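Local coordinates for protein putative oxidoreductase (Klebsiella pneumoniae subsp. pneumoniae MGH 78578, PDB 3E82) that probably acts as a nucleotide-dependent oxidoreductase of the Gfo/Idh/MocA family, with a Rossmann-type domain expected to bind NAD(P), at residues His154-Pro160 / His229-Ala235. Sequence-based numbering, arbitrary orientation.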
loop_
_atom_site.group_PDB
_atom_site.type_symbol
_atom_site.label_atom_id
_atom_site.label_comp_id
_atom_site.label_asym_id
_atom_site.label_seq_id
_atom_site.Cartn_x
_atom_site.Cartn_y
_atom_site.Cartn_z
ATOM N N HIS B 154 1.777 -7.132 5.666
ATOM C CA HIS B 154 0.469 -7.635 5.255
ATOM C C HIS B 154 -0.039 -8.882 5.963
ATOM O O HIS B 154 0.729 -9.740 6.400
ATOM C CB HIS B 154 0.462 -8.018 3.766
ATOM C CG HIS B 154 0.507 -6.863 2.818
ATOM N ND1 HIS B 154 -0.333 -6.775 1.729
ATOM C CD2 HIS B 154 1.309 -5.775 2.766
ATOM C CE1 HIS B 154 -0.053 -5.679 1.047
ATOM N NE2 HIS B 154 0.941 -5.055 1.655
ATOM N N PHE B 155 -1.358 -8.960 6.050
ATOM C CA PHE B 155 -2.038 -10.143 6.544
ATOM C C PHE B 155 -3.136 -10.281 5.508
ATOM O O PHE B 155 -4.093 -9.515 5.514
ATOM C CB PHE B 155 -2.706 -9.991 7.899
ATOM C CG PHE B 155 -3.491 -11.214 8.276
ATOM C CD1 PHE B 155 -2.861 -12.298 8.876
ATOM C CD2 PHE B 155 -4.826 -11.344 7.893
ATOM C CE1 PHE B 155 -3.539 -13.496 9.080
ATOM C CE2 PHE B 155 -5.513 -12.544 8.094
ATOM C CZ PHE B 155 -4.865 -13.619 8.688
ATOM N N ASP B 156 -2.990 -11.237 4.603
ATOM C CA ASP B 156 -3.981 -11.420 3.555
ATOM C C ASP B 156 -4.289 -12.891 3.351
ATOM O O ASP B 156 -3.433 -13.755 3.529
ATOM C CB ASP B 156 -3.480 -10.829 2.225
ATOM C CG ASP B 156 -3.149 -9.336 2.318
ATOM O OD1 ASP B 156 -3.709 -8.654 3.205
ATOM O OD2 ASP B 156 -2.339 -8.836 1.496
ATOM N N ARG B 157 -5.528 -13.172 2.986
ATOM C CA ARG B 157 -5.946 -14.535 2.711
ATOM C C ARG B 157 -7.065 -14.474 1.679
ATOM O O ARG B 157 -7.566 -13.392 1.365
ATOM C CB ARG B 157 -6.371 -15.236 4.012
ATOM C CG ARG B 157 -5.159 -15.450 4.921
ATOM C CD ARG B 157 -5.363 -16.352 6.130
ATOM N NE ARG B 157 -4.125 -16.373 6.919
ATOM C CZ ARG B 157 -3.954 -17.037 8.063
ATOM N NH1 ARG B 157 -4.943 -17.757 8.581
ATOM N NH2 ARG B 157 -2.785 -16.977 8.696
ATOM N N PHE B 158 -7.427 -15.618 1.116
ATOM C CA PHE B 158 -8.474 -15.640 0.108
ATOM C C PHE B 158 -9.689 -16.389 0.619
ATOM O O PHE B 158 -9.688 -17.616 0.710
ATOM C CB PHE B 158 -7.962 -16.285 -1.179
ATOM C CG PHE B 158 -8.926 -16.191 -2.325
ATOM C CD1 PHE B 158 -9.261 -14.955 -2.873
ATOM C CD2 PHE B 158 -9.513 -17.338 -2.849
ATOM C CE1 PHE B 158 -10.166 -14.865 -3.930
ATOM C CE2 PHE B 158 -10.420 -17.256 -3.906
ATOM C CZ PHE B 158 -10.746 -16.021 -4.446
ATOM N N ARG B 159 -10.723 -15.631 0.960
ATOM C CA ARG B 159 -11.959 -16.190 1.471
ATOM C C ARG B 159 -13.134 -15.373 0.953
ATOM O O ARG B 159 -13.735 -14.579 1.683
ATOM C CB ARG B 159 -11.924 -16.205 3.000
ATOM C CG ARG B 159 -10.880 -17.180 3.538
ATOM C CD ARG B 159 -10.633 -17.038 5.029
ATOM N NE ARG B 159 -9.568 -17.941 5.470
ATOM C CZ ARG B 159 -8.994 -17.900 6.670
ATOM N NH1 ARG B 159 -9.382 -16.995 7.562
ATOM N NH2 ARG B 159 -8.032 -18.764 6.982
ATOM N N PRO B 160 -13.474 -15.563 -0.330
ATOM C CA PRO B 160 -14.579 -14.850 -0.976
ATOM C C PRO B 160 -15.927 -15.208 -0.358
ATOM O O PRO B 160 -16.864 -14.404 -0.369
ATOM C CB PRO B 160 -14.463 -15.296 -2.430
ATOM C CG PRO B 160 -13.964 -16.706 -2.296
ATOM C CD PRO B 160 -12.882 -16.551 -1.250
ATOM N N HIS B 229 -1.483 -3.623 5.959
ATOM C CA HIS B 229 -2.609 -3.988 5.103
ATOM C C HIS B 229 -3.207 -5.360 5.412
ATOM O O HIS B 229 -2.490 -6.353 5.503
ATOM C CB HIS B 229 -2.163 -3.945 3.634
ATOM C CG HIS B 229 -3.280 -4.115 2.650
ATOM N ND1 HIS B 229 -4.034 -3.055 2.191
ATOM C CD2 HIS B 229 -3.807 -5.226 2.082
ATOM C CE1 HIS B 229 -4.979 -3.507 1.385
ATOM N NE2 HIS B 229 -4.862 -4.821 1.301
ATOM N N CYS B 230 -4.530 -5.386 5.554
ATOM C CA CYS B 230 -5.288 -6.607 5.836
ATOM C C CYS B 230 -6.383 -6.791 4.784
ATOM O O CYS B 230 -7.052 -5.829 4.414
ATOM C CB CYS B 230 -5.967 -6.508 7.210
ATOM S SG CYS B 230 -4.861 -6.334 8.597
ATOM N N SER B 231 -6.567 -8.017 4.303
ATOM C CA SER B 231 -7.624 -8.290 3.327
ATOM C C SER B 231 -8.016 -9.760 3.288
ATOM O O SER B 231 -7.168 -10.626 3.414
ATOM C CB SER B 231 -7.207 -7.865 1.915
ATOM O OG SER B 231 -8.239 -8.188 0.990
HETATM N N MSE B 232 -9.303 -10.028 3.106
HETATM C CA MSE B 232 -9.803 -11.396 3.029
HETATM C C MSE B 232 -9.935 -11.841 1.569
HETATM O O MSE B 232 -10.377 -12.956 1.290
HETATM C CB MSE B 232 -11.168 -11.501 3.717
HETATM C CG MSE B 232 -11.121 -11.224 5.210
HETATM SE SE MSE B 232 -10.035 -12.544 6.109
HETATM C CE MSE B 232 -11.449 -13.514 7.027
ATOM N N LEU B 233 -9.554 -10.975 0.636
ATOM C CA LEU B 233 -9.649 -11.329 -0.778
ATOM C C LEU B 233 -8.366 -11.171 -1.563
ATOM O O LEU B 233 -8.246 -10.283 -2.403
ATOM C CB LEU B 233 -10.747 -10.526 -1.467
ATOM C CG LEU B 233 -12.139 -11.153 -1.451
ATOM C CD1 LEU B 233 -13.022 -10.379 -2.401
ATOM C CD2 LEU B 233 -12.072 -12.619 -1.875
ATOM N N VAL B 234 -7.410 -12.045 -1.290
ATOM C CA VAL B 234 -6.134 -12.020 -1.986
ATOM C C VAL B 234 -5.809 -13.449 -2.392
ATOM O O VAL B 234 -5.283 -14.223 -1.594
ATOM C CB VAL B 234 -5.003 -11.471 -1.082
ATOM C CG1 VAL B 234 -3.673 -11.493 -1.833
ATOM C CG2 VAL B 234 -5.330 -10.051 -0.645
ATOM N N ALA B 235 -6.138 -13.800 -3.630
ATOM C CA ALA B 235 -5.884 -15.143 -4.136
ATOM C C ALA B 235 -4.390 -15.393 -4.249
ATOM O O ALA B 235 -3.944 -16.535 -4.160
ATOM C CB ALA B 235 -6.553 -15.335 -5.492
#
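Strands 148-156 and 225-231 run parallel in the mixed sheet of the C-terminal alpha/beta domain. F155 N donates to H229 O (2.9 Å) and S231 N to F155 O (3.1 Å). Side chains alternate between the faces. On one, F155 (chi1 t) and C230 (m) turn toward helix 176-192, where an apolar ring and a small thiol suit the sheet-helix interface. On the other, H154, in m, swings its ring along its own strand, so that ND1 donates to D156 OD2 (2.9 Å) while NE2 is bonded to E152. H229 CB lies over the H154 ring face, 3.7 Å from its centroid, a CH-pi contact; the H229 ring, in t, meets H150 of the second subunit. D156 (chi1 m) is short enough to receive H154 while D156 CB packs on V234 CG2 (3.5 Å).

Beyond the strands, S231 in t brings OG to L233 N (3.1 Å), an ST turn. Selenomethionine M232 (chi1 and chi2 m) touches L176, and its CE lies at the edge of the R159 guanidinium (4.1 Å from NH1). F158, also t, lays its ring face against A235 CB (3.8 Å from CD1), while L233 CD2 fits against P160 CB (3.6 Å). A polar histidine-aspartate group thus gives way to apolar contacts of F158, P160, L233 and A235; both regions touch the second subunit, implying that these inner strands and their loops serve sheet and dimer packing.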